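Local coordinates for rubisco operon transcriptional regulator (Synechocystis sp., PDB 5Y2W), which acts as a LysR-type transcriptional repressor, probably coordinating carbon and nitrogen metabolism by sensing 2-phosphoglycolate through its regulatory domain, at residues Ile18-Tyr23 / Val158-Thr163; Asn82-Ile87 / Ile183-Tyr188; Ala109-Glu114 / Glu144-Ala149. One frame throughout, in Å; residues are numbered along the deposited sequence.

Contact 1 of 3, residues Ile18-Tyr23 / Val158-Thr163; sequences ITTAKY and VLSQHT. With PGA (2-phosphoglycolic acid), chain B.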
loop_
_atom_site.group_PDB
_atom_site.type_symbol
_atom_site.label_atom_id
_atom_site.label_comp_id
_atom_site.label_asym_id
_atom_site.label_seq_id
_atom_site.Cartn_x
_atom_site.Cartn_y
_atom_site.Cartn_z
ATOM N N ILE A 18 9.867 -3.148 -3.442
ATOM C CA ILE A 18 8.965 -4.024 -2.696
ATOM C C ILE A 18 8.104 -3.230 -1.698
ATOM O O ILE A 18 8.451 -2.123 -1.304
ATOM C CB ILE A 18 9.725 -5.146 -2.007
ATOM C CG1 ILE A 18 10.862 -4.560 -1.163
ATOM C CG2 ILE A 18 10.185 -6.155 -3.053
ATOM C CD1 ILE A 18 11.355 -5.494 -0.116
ATOM N N THR A 19 7.003 -3.826 -1.245
ATOM C CA THR A 19 5.979 -3.072 -0.557
ATOM C C THR A 19 6.526 -2.380 0.666
ATOM O O THR A 19 6.153 -1.263 0.974
ATOM C CB THR A 19 4.825 -3.977 -0.102
ATOM O OG1 THR A 19 5.387 -5.054 0.659
ATOM C CG2 THR A 19 4.049 -4.518 -1.286
ATOM N N THR A 20 7.422 -3.031 1.361
ATOM C CA THR A 20 7.832 -2.559 2.668
ATOM C C THR A 20 8.763 -1.326 2.609
ATOM O O THR A 20 9.090 -0.696 3.635
ATOM C CB THR A 20 8.529 -3.712 3.408
ATOM O OG1 THR A 20 9.587 -4.276 2.579
ATOM C CG2 THR A 20 7.533 -4.789 3.670
ATOM N N ALA A 21 9.226 -1.020 1.408
ATOM C CA ALA A 21 10.134 0.112 1.152
ATOM C C ALA A 21 9.425 1.374 0.712
ATOM O O ALA A 21 10.088 2.334 0.373
ATOM C CB ALA A 21 11.148 -0.293 0.090
ATOM N N LYS A 22 8.087 1.383 0.759
ATOM C CA LYS A 22 7.281 2.471 0.258
ATOM C C LYS A 22 7.338 3.706 1.150
ATOM O O LYS A 22 6.918 4.762 0.757
ATOM C CB LYS A 22 5.815 2.024 0.116
ATOM C CG LYS A 22 5.217 1.639 1.460
ATOM C CD LYS A 22 3.740 1.499 1.461
ATOM C CE LYS A 22 3.387 0.490 0.444
ATOM N NZ LYS A 22 1.958 0.297 0.617
ATOM N N TYR A 23 7.801 3.583 2.380
ATOM C CA TYR A 23 7.911 4.796 3.216
ATOM C C TYR A 23 9.318 5.385 3.130
ATOM O O TYR A 23 9.489 6.583 2.927
ATOM C CB TYR A 23 7.600 4.487 4.677
ATOM C CG TYR A 23 6.199 3.994 4.925
ATOM C CD1 TYR A 23 5.132 4.901 5.072
ATOM C CD2 TYR A 23 5.942 2.636 5.086
ATOM C CE1 TYR A 23 3.832 4.453 5.334
ATOM C CE2 TYR A 23 4.660 2.174 5.348
ATOM C CZ TYR A 23 3.604 3.086 5.470
ATOM O OH TYR A 23 2.331 2.606 5.720
ATOM N N VAL A 158 3.373 -11.701 10.479
ATOM C CA VAL A 158 4.806 -11.369 10.425
ATOM C C VAL A 158 4.911 -10.392 9.284
ATOM O O VAL A 158 4.408 -10.675 8.186
ATOM C CB VAL A 158 5.663 -12.602 10.127
ATOM C CG1 VAL A 158 7.057 -12.182 9.654
ATOM C CG2 VAL A 158 5.723 -13.576 11.326
ATOM N N LEU A 159 5.485 -9.230 9.566
ATOM C CA LEU A 159 5.675 -8.210 8.571
ATOM C C LEU A 159 7.085 -7.623 8.775
ATOM O O LEU A 159 7.670 -7.750 9.855
ATOM C CB LEU A 159 4.668 -7.067 8.794
ATOM C CG LEU A 159 3.154 -7.254 8.655
ATOM C CD1 LEU A 159 2.390 -5.987 9.050
ATOM C CD2 LEU A 159 2.870 -7.648 7.247
ATOM N N SER A 160 7.576 -6.916 7.772
ATOM C CA SER A 160 8.764 -6.076 7.923
ATOM C C SER A 160 8.569 -5.092 9.014
ATOM O O SER A 160 7.558 -4.393 9.061
ATOM C CB SER A 160 9.055 -5.278 6.649
ATOM O OG SER A 160 10.183 -4.467 6.875
ATOM N N GLN A 161 9.563 -5.001 9.866
ATOM C CA GLN A 161 9.622 -3.970 10.869
ATOM C C GLN A 161 9.547 -2.570 10.309
ATOM O O GLN A 161 9.132 -1.666 11.019
ATOM C CB GLN A 161 10.935 -4.080 11.611
ATOM C CG GLN A 161 10.903 -3.447 12.986
ATOM C CD GLN A 161 11.851 -4.128 13.924
ATOM O OE1 GLN A 161 12.784 -4.779 13.496
ATOM N NE2 GLN A 161 11.630 -3.975 15.200
ATOM N N HIS A 162 9.927 -2.372 9.035
ATOM C CA HIS A 162 9.797 -1.041 8.414
ATOM C C HIS A 162 8.347 -0.620 8.312
ATOM O O HIS A 162 8.095 0.558 8.136
ATOM C CB HIS A 162 10.413 -1.010 7.017
ATOM C CG HIS A 162 11.892 -1.273 7.022
ATOM N ND1 HIS A 162 12.792 -0.378 7.545
ATOM C CD2 HIS A 162 12.622 -2.336 6.611
ATOM C CE1 HIS A 162 14.015 -0.876 7.464
ATOM N NE2 HIS A 162 13.940 -2.067 6.903
ATOM N N THR A 163 7.391 -1.562 8.388
ATOM C CA THR A 163 5.962 -1.171 8.251
ATOM C C THR A 163 5.449 -0.502 9.532
ATOM O O THR A 163 4.430 0.193 9.511
ATOM C CB THR A 163 5.035 -2.367 7.958
ATOM O OG1 THR A 163 5.075 -3.269 9.053
ATOM C CG2 THR A 163 5.407 -3.106 6.646
HETATM P P PGA B . 6.733 -8.522 -0.296
HETATM O O1P PGA B . 8.216 -8.041 0.129
HETATM O O2P PGA B . 5.977 -7.278 -0.627
HETATM O O3P PGA B . 6.226 -9.296 0.932
HETATM O O4P PGA B . 6.945 -9.245 -1.574
HETATM C C2 PGA B . 8.556 -7.094 1.119
HETATM C C1 PGA B . 9.738 -7.535 1.973
HETATM O O1 PGA B . 10.145 -6.774 2.906
HETATM O O2 PGA B . 10.261 -8.639 1.713
#
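Ser160 and Thr20 meet in the cleft of the LysR effector-binding domain, which has the two-lobed fold of the periplasmic binding proteins. Residues 18-23 form the loop after strand 11-18 in one lobe. Residues 158-163 end strand 157-160 of the other lobe and begin a 3-10 turn. Ser160 comes first. Its CB presses against the methyl of Thr20, with Ser160 CB and Thr20 CG2 only 3.4 Å apart, a tight pair. Its hydroxyl opens an ST turn: Ser160 OG lies anti to its backbone N (chi1 178°) and accepts from His162 N at 3.0 Å. The same OG is hydrogen-bonded to Asn82 OD1.

His162 follows with its methylene, His162 CB lying 3.6 Å from the backbone Thr20 O. Its imidazole stacks with Trp187, and NE2 is held by Asp81 O. The ring of Tyr23 approaches His162 O loosely and obliquely. Thr163 closes the row, with Thr163 CG2 4.0 Å from Thr20 CG2. Thr163 OG1 turns back to hydrogen-bond Ser160 O at 2.7 Å, nearly along the C=O axis (169°). Ser160 O also accepts from Thr163 N, so two donors of one residue hold this carbonyl.

While its methyl packs on the other lobe, Thr20 works on the ligand with its second branch. The torsion sets OG1 between the backbone N and carbonyl carbon (chi1 52°), and OG1 donates to the 2-phosphoglycolate carboxylate. One rotamer thus serves both lobe packing and effector binding. Thr20 OG1 to PGA O1 is 2.6 Å. At the phosphate end, Thr19 OG1 donates to PGA O2P, also at 2.6 Å. Between the two, the ligand carbons rest on Ile18, whose CD1 comes within 3.3 Å of PGA C1.

Contact 2 of 3, residues Asn82-Ile87 / Ile183-Tyr188; sequences NPLVVI and IKRRWY. With PGA (2-phosphoglycolic acid), chain B.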
loop_
_atom_site.group_PDB
_atom_site.type_symbol
_atom_site.label_atom_id
_atom_site.label_comp_id
_atom_site.label_asym_id
_atom_site.label_seq_id
_atom_site.Cartn_x
_atom_site.Cartn_y
_atom_site.Cartn_z
ATOM N N ASN A 82 16.330 -5.628 6.760
ATOM C CA ASN A 82 14.904 -5.698 6.661
ATOM C C ASN A 82 14.398 -6.819 7.565
ATOM O O ASN A 82 13.937 -7.863 7.102
ATOM C CB ASN A 82 14.531 -5.956 5.217
ATOM C CG ASN A 82 13.027 -5.998 5.022
ATOM O OD1 ASN A 82 12.244 -5.347 5.772
ATOM N ND2 ASN A 82 12.608 -6.771 4.043
ATOM N N PRO A 83 14.492 -6.610 8.861
ATOM C CA PRO A 83 14.038 -7.677 9.739
ATOM C C PRO A 83 12.499 -7.829 9.726
ATOM O O PRO A 83 11.776 -6.828 9.864
ATOM C CB PRO A 83 14.505 -7.227 11.098
ATOM C CG PRO A 83 14.492 -5.760 11.038
ATOM C CD PRO A 83 14.745 -5.372 9.593
ATOM N N LEU A 84 12.042 -9.070 9.530
ATOM C CA LEU A 84 10.628 -9.425 9.611
ATOM C C LEU A 84 10.275 -9.894 11.029
ATOM O O LEU A 84 10.949 -10.758 11.606
ATOM C CB LEU A 84 10.342 -10.561 8.664
ATOM C CG LEU A 84 10.734 -10.399 7.201
ATOM C CD1 LEU A 84 10.116 -11.543 6.396
ATOM C CD2 LEU A 84 10.321 -9.082 6.579
ATOM N N VAL A 85 9.248 -9.324 11.615
ATOM C CA VAL A 85 8.955 -9.634 13.005
ATOM C C VAL A 85 7.505 -10.063 13.178
ATOM O O VAL A 85 6.645 -9.747 12.346
ATOM C CB VAL A 85 9.252 -8.418 13.926
ATOM C CG1 VAL A 85 10.740 -8.110 13.998
ATOM C CG2 VAL A 85 8.485 -7.167 13.477
ATOM N N VAL A 86 7.255 -10.728 14.312
ATOM C CA VAL A 86 5.912 -11.092 14.719
ATOM C C VAL A 86 5.170 -9.918 15.376
ATOM O O VAL A 86 5.601 -9.366 16.375
ATOM C CB VAL A 86 5.910 -12.337 15.637
ATOM C CG1 VAL A 86 4.497 -12.699 16.041
ATOM C CG2 VAL A 86 6.541 -13.531 14.915
ATOM N N ILE A 87 4.022 -9.576 14.804
ATOM C CA ILE A 87 3.235 -8.497 15.289
ATOM C C ILE A 87 1.914 -9.012 15.785
ATOM O O ILE A 87 1.272 -9.854 15.145
ATOM C CB ILE A 87 2.998 -7.476 14.185
ATOM C CG1 ILE A 87 4.364 -6.918 13.724
ATOM C CG2 ILE A 87 2.101 -6.337 14.707
ATOM C CD1 ILE A 87 4.307 -6.261 12.380
ATOM N N ILE A 183 13.191 -12.464 11.360
ATOM C CA ILE A 183 13.710 -13.168 10.228
ATOM C C ILE A 183 14.721 -12.213 9.642
ATOM O O ILE A 183 14.383 -11.060 9.293
ATOM C CB ILE A 183 12.650 -13.523 9.199
ATOM C CG1 ILE A 183 11.623 -14.457 9.884
ATOM C CG2 ILE A 183 13.315 -14.166 7.948
ATOM C CD1 ILE A 183 10.635 -15.135 8.956
ATOM N N LYS A 184 15.967 -12.652 9.614
ATOM C CA LYS A 184 17.070 -11.771 9.138
ATOM C C LYS A 184 17.027 -11.627 7.599
ATOM O O LYS A 184 16.984 -12.577 6.881
ATOM C CB LYS A 184 18.416 -12.327 9.562
ATOM C CG LYS A 184 18.688 -12.171 11.057
ATOM C CD LYS A 184 19.905 -13.001 11.481
ATOM C CE LYS A 184 19.965 -13.204 12.982
ATOM N NZ LYS A 184 18.886 -14.131 13.446
ATOM N N ARG A 185 16.934 -10.418 7.116
ATOM C CA ARG A 185 16.644 -10.218 5.704
ATOM C C ARG A 185 17.148 -8.826 5.407
ATOM O O ARG A 185 17.326 -8.012 6.306
ATOM C CB ARG A 185 15.144 -10.405 5.559
ATOM C CG ARG A 185 14.492 -10.215 4.236
ATOM C CD ARG A 185 12.978 -10.390 4.479
ATOM N NE ARG A 185 12.120 -10.239 3.291
ATOM C CZ ARG A 185 11.943 -11.183 2.366
ATOM N NH1 ARG A 185 12.520 -12.349 2.521
ATOM N NH2 ARG A 185 11.133 -10.985 1.326
ATOM N N ARG A 186 17.384 -8.519 4.157
ATOM C CA ARG A 186 18.078 -7.266 3.886
ATOM C C ARG A 186 17.369 -6.687 2.717
ATOM O O ARG A 186 16.775 -7.445 1.980
ATOM C CB ARG A 186 19.547 -7.571 3.554
ATOM C CG ARG A 186 20.266 -8.309 4.697
ATOM C CD ARG A 186 21.731 -8.536 4.477
ATOM N NE ARG A 186 22.545 -7.348 4.757
ATOM C CZ ARG A 186 23.835 -7.177 4.384
ATOM N NH1 ARG A 186 24.498 -8.094 3.668
ATOM N NH2 ARG A 186 24.461 -6.042 4.715
ATOM N N TRP A 187 17.368 -5.359 2.590
ATOM C CA TRP A 187 17.027 -4.722 1.342
ATOM C C TRP A 187 18.263 -4.599 0.426
ATOM O O TRP A 187 19.312 -4.126 0.836
ATOM C CB TRP A 187 16.465 -3.323 1.605
ATOM C CG TRP A 187 15.048 -3.254 2.076
ATOM C CD1 TRP A 187 14.073 -4.201 1.956
ATOM C CD2 TRP A 187 14.444 -2.141 2.701
ATOM N NE1 TRP A 187 12.893 -3.740 2.481
ATOM C CE2 TRP A 187 13.092 -2.476 2.938
ATOM C CE3 TRP A 187 14.897 -0.854 3.037
ATOM C CZ2 TRP A 187 12.214 -1.611 3.542
ATOM C CZ3 TRP A 187 14.028 -0.013 3.662
ATOM C CH2 TRP A 187 12.674 -0.387 3.875
ATOM N N TYR A 188 18.089 -4.978 -0.829
ATOM C CA TYR A 188 19.116 -4.870 -1.827
ATOM C C TYR A 188 18.666 -3.937 -2.898
ATOM O O TYR A 188 17.493 -3.943 -3.270
ATOM C CB TYR A 188 19.351 -6.205 -2.496
ATOM C CG TYR A 188 19.892 -7.302 -1.611
ATOM C CD1 TYR A 188 21.246 -7.365 -1.282
ATOM C CD2 TYR A 188 19.045 -8.312 -1.137
ATOM C CE1 TYR A 188 21.746 -8.402 -0.502
ATOM C CE2 TYR A 188 19.523 -9.327 -0.353
ATOM C CZ TYR A 188 20.877 -9.381 -0.047
ATOM O OH TYR A 188 21.289 -10.424 0.724
HETATM P P PGA B . 6.733 -8.522 -0.296
HETATM O O1P PGA B . 8.216 -8.041 0.129
HETATM O O2P PGA B . 5.977 -7.278 -0.627
HETATM O O3P PGA B . 6.226 -9.296 0.932
HETATM O O4P PGA B . 6.945 -9.245 -1.574
HETATM C C2 PGA B . 8.556 -7.094 1.119
HETATM C C1 PGA B . 9.738 -7.535 1.973
HETATM O O1 PGA B . 10.145 -6.774 2.906
HETATM O O2 PGA B . 10.261 -8.639 1.713
#
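The hinge between the two lobes of this periplasmic-binding-protein-like domain is where Leu84 and Ile183 pair as a single antiparallel bridge. Strand 81-89 runs in the three-stranded sheet of one lobe. Residues 183-185 lead into strand 186-192 of the five-stranded sheet of the other. The bridge is a hydrogen-bonded pair. Leu84 N donates to Ile183 O at 3.1 Å, and Ile183 N returns a bond to Leu84 O at 2.8 Å. Beyond the bridge, Asn82 N makes a hydrogen bond to Arg185 O at 2.6 Å, but from 39° above the carbonyl plane.

The side chains turn this hinge into an effector site. Leu84 lies obliquely across the aliphatic part of Arg185, with Leu84 CG 3.5 Å from Arg185 CD. Arg185 is extended from CG to NE, which brings NE to the 2-phosphoglycolate carboxylate. Two nitrogens then meet one oxygen at the guanidinium edge; Arg185 NH2 makes the shorter bond, 2.5 Å to PGA O2, and NE makes the second. This doubled donation would stabilise the negative charge there. Leu84 and Arg185 also touch Ala122 of helix 118-129.

Asn82 crosses Trp187 at about a right angle. Asn82 CB sits over the five-membered ring of Trp187 in a CH-pi contact, 4.0 Å from the centroid. Amide and indole planes are 34° apart. Asn82 OD1 is held by Ser160 OG, which should fix the amide flip. Asn82 ND2 thereby faces the other carboxylate oxygen and donates to PGA O1 at 2.7 Å.

Contact 3 of 3, residues Ala109-Glu114 / Glu144-Ala149; sequences AFIMRE and EAIKQA. With PGA (2-phosphoglycolic acid), chain B.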
loop_
_atom_site.group_PDB
_atom_site.type_symbol
_atom_site.label_atom_id
_atom_site.label_comp_id
_atom_site.label_asym_id
_atom_site.label_seq_id
_atom_site.Cartn_x
_atom_site.Cartn_y
_atom_site.Cartn_z
ATOM N N ALA A 109 -4.153 -17.727 15.360
ATOM C CA ALA A 109 -4.836 -17.112 14.230
ATOM C C ALA A 109 -3.787 -16.203 13.607
ATOM O O ALA A 109 -3.175 -15.355 14.298
ATOM C CB ALA A 109 -6.057 -16.298 14.657
ATOM N N PHE A 110 -3.571 -16.402 12.317
ATOM C CA PHE A 110 -2.433 -15.808 11.611
ATOM C C PHE A 110 -2.860 -15.292 10.232
ATOM O O PHE A 110 -3.356 -16.055 9.392
ATOM C CB PHE A 110 -1.344 -16.840 11.451
ATOM C CG PHE A 110 -0.029 -16.269 11.022
ATOM C CD1 PHE A 110 0.200 -15.958 9.694
ATOM C CD2 PHE A 110 0.965 -16.045 11.944
ATOM C CE1 PHE A 110 1.411 -15.406 9.295
ATOM C CE2 PHE A 110 2.173 -15.500 11.572
ATOM C CZ PHE A 110 2.400 -15.186 10.230
ATOM N N ILE A 111 -2.625 -14.010 9.994
ATOM C CA ILE A 111 -3.048 -13.397 8.766
ATOM C C ILE A 111 -1.922 -13.462 7.802
ATOM O O ILE A 111 -0.808 -13.037 8.129
ATOM C CB ILE A 111 -3.427 -11.929 9.011
ATOM C CG1 ILE A 111 -4.515 -11.830 10.105
ATOM C CG2 ILE A 111 -3.889 -11.285 7.706
ATOM C CD1 ILE A 111 -4.406 -10.607 10.985
ATOM N N MET A 112 -2.183 -13.913 6.598
ATOM C CA MET A 112 -1.112 -14.019 5.612
ATOM C C MET A 112 -1.221 -12.922 4.547
ATOM O O MET A 112 -2.286 -12.409 4.270
ATOM C CB MET A 112 -1.206 -15.351 4.896
ATOM C CG MET A 112 -0.732 -16.557 5.671
ATOM S SD MET A 112 1.063 -16.817 5.640
ATOM C CE MET A 112 1.347 -18.283 6.643
ATOM N N ARG A 113 -0.094 -12.544 3.973
ATOM C CA ARG A 113 -0.033 -11.728 2.777
ATOM C C ARG A 113 -0.511 -12.567 1.575
ATOM O O ARG A 113 -0.631 -13.802 1.677
ATOM C CB ARG A 113 1.440 -11.298 2.537
ATOM C CG ARG A 113 1.941 -10.175 3.429
ATOM C CD ARG A 113 1.465 -8.814 2.989
ATOM N NE ARG A 113 1.856 -8.607 1.598
ATOM C CZ ARG A 113 3.047 -8.181 1.175
ATOM N NH1 ARG A 113 3.292 -8.173 -0.147
ATOM N NH2 ARG A 113 3.978 -7.780 2.054
ATOM N N GLU A 114 -0.768 -11.892 0.452
ATOM C CA GLU A 114 -1.097 -12.538 -0.858
ATOM C C GLU A 114 0.034 -13.436 -1.330
ATOM O O GLU A 114 1.212 -13.196 -0.979
ATOM C CB GLU A 114 -1.387 -11.491 -1.916
ATOM C CG GLU A 114 -0.177 -10.749 -2.541
ATOM C CD GLU A 114 0.519 -9.746 -1.604
ATOM O OE1 GLU A 114 1.567 -9.193 -2.037
ATOM O OE2 GLU A 114 0.066 -9.536 -0.427
ATOM N N GLU A 144 -0.601 -2.814 5.080
ATOM C CA GLU A 144 -1.384 -1.883 5.887
ATOM C C GLU A 144 -2.656 -2.633 6.255
ATOM O O GLU A 144 -3.100 -2.559 7.347
ATOM C CB GLU A 144 -1.773 -0.614 5.128
ATOM C CG GLU A 144 -0.773 -0.204 4.062
ATOM C CD GLU A 144 0.477 0.263 4.729
ATOM O OE1 GLU A 144 0.254 1.062 5.678
ATOM O OE2 GLU A 144 1.628 -0.184 4.366
ATOM N N ALA A 145 -3.217 -3.372 5.308
ATOM C CA ALA A 145 -4.447 -4.170 5.562
ATOM C C ALA A 145 -4.220 -5.106 6.726
ATOM O O ALA A 145 -5.071 -5.192 7.579
ATOM C CB ALA A 145 -4.811 -4.968 4.332
ATOM N N ILE A 146 -3.038 -5.762 6.757
ATOM C CA ILE A 146 -2.716 -6.649 7.795
ATOM C C ILE A 146 -2.565 -5.939 9.123
ATOM O O ILE A 146 -3.064 -6.426 10.140
ATOM C CB ILE A 146 -1.452 -7.478 7.506
ATOM C CG1 ILE A 146 -1.704 -8.408 6.349
ATOM C CG2 ILE A 146 -1.113 -8.291 8.734
ATOM C CD1 ILE A 146 -0.519 -9.224 5.901
ATOM N N LYS A 147 -1.937 -4.779 9.163
ATOM C CA LYS A 147 -1.865 -4.046 10.454
ATOM C C LYS A 147 -3.267 -3.665 10.985
ATOM O O LYS A 147 -3.528 -3.721 12.191
ATOM C CB LYS A 147 -1.063 -2.781 10.322
ATOM C CG LYS A 147 0.423 -3.075 10.115
ATOM C CD LYS A 147 1.256 -1.813 10.211
ATOM C CE LYS A 147 1.121 -0.890 9.005
ATOM N NZ LYS A 147 1.741 0.404 9.388
ATOM N N GLN A 148 -4.118 -3.168 10.101
ATOM C CA GLN A 148 -5.527 -2.955 10.441
ATOM C C GLN A 148 -6.191 -4.228 10.971
ATOM O O GLN A 148 -6.846 -4.195 11.967
ATOM C CB GLN A 148 -6.312 -2.476 9.216
ATOM C CG GLN A 148 -6.307 -0.983 9.032
ATOM C CD GLN A 148 -6.980 -0.250 10.172
ATOM O OE1 GLN A 148 -7.937 -0.731 10.778
ATOM N NE2 GLN A 148 -6.438 0.894 10.507
ATOM N N ALA A 149 -6.003 -5.356 10.314
ATOM C CA ALA A 149 -6.633 -6.594 10.831
ATOM C C ALA A 149 -6.159 -6.989 12.228
ATOM O O ALA A 149 -6.960 -7.402 13.099
ATOM C CB ALA A 149 -6.481 -7.736 9.847
HETATM P P PGA B . 6.733 -8.522 -0.296
HETATM O O1P PGA B . 8.216 -8.041 0.129
HETATM O O2P PGA B . 5.977 -7.278 -0.627
HETATM O O3P PGA B . 6.226 -9.296 0.932
HETATM O O4P PGA B . 6.945 -9.245 -1.574
HETATM C C2 PGA B . 8.556 -7.094 1.119
HETATM C C1 PGA B . 9.738 -7.535 1.973
HETATM O O1 PGA B . 10.145 -6.774 2.906
HETATM O O2 PGA B . 10.261 -8.639 1.713
#
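Ile111 and Ile146 lie side by side, pointing opposite ways, and join loop 109-114 to one face of helix 143-151. Ile111 CG2 meets Ile146 CG1 at 3.9 Å. The other branch of Ile111 reaches one helical turn further, where Ile111 CD1 rests on Ala149 CB at 3.7 Å. Ile146 and Ala149, one turn apart, thus both meet a single isoleucine. Leu140 touches all three side chains from strand 138-140, and the patch is buried.

Arg113 takes a different course and crosses Ile146 at about a right angle. Its chain bends at chi2 (-78°), which sets CD against the tip of Ile146. Arg113 CD and Ile146 CD1 are 3.5 Å apart. A second bend, at chi3, follows before the guanidinium.

Glu114 fixes the rotation of that group. It is gripped side-on: Arg113 NE bonds Glu114 OE2 at 2.9 Å and Arg113 NH1 forms a salt bridge with Glu114 OE1 at 2.8 Å. Both oxygens are met on their syn side, almost in the guanidinium plane. Glu114 OE1 also takes a bond from Asn47 ND2, and Arg113 NH2 is held by Asn143 OD1. Glu114 is therefore a second-shell residue that positions a ligand-binding arginine and would partly offset its charge.

So oriented, the guanidinium presents an edge to the 2-phosphoglycolate phosphate. Arg113 NH1 donates to PGA O2P at 2.9 Å, with a nearly straight N-H (164°). NH2 adds a weak bond to the same oxygen. The contact thus forms part of one wall of the effector pocket, in the cleft of a LysR regulatory domain with the periplasmic-binding-protein fold.

From the N terminus, the chain leaves strand 11-18 and enters 18-23, whose loop is closed by 158-163 in contact 1. Before that closure, strand 81-89 opens contact 2, completed only at 183-188. Contacts 1 and 2 therefore cross, and strands 157-160 and 81-89 lie side by side in one sheet. Contact 3 closes a shorter loop, from 109-114 to 144-149, and is nested inside both. Contacts 1 and 2 span the two lobes, while contact 3 lies within the lobe of the three-stranded sheet. Lys147 NZ bonds Thr163 O, joining contact 3 to contact 1. All three contacts touch the same 2-phosphoglycolate.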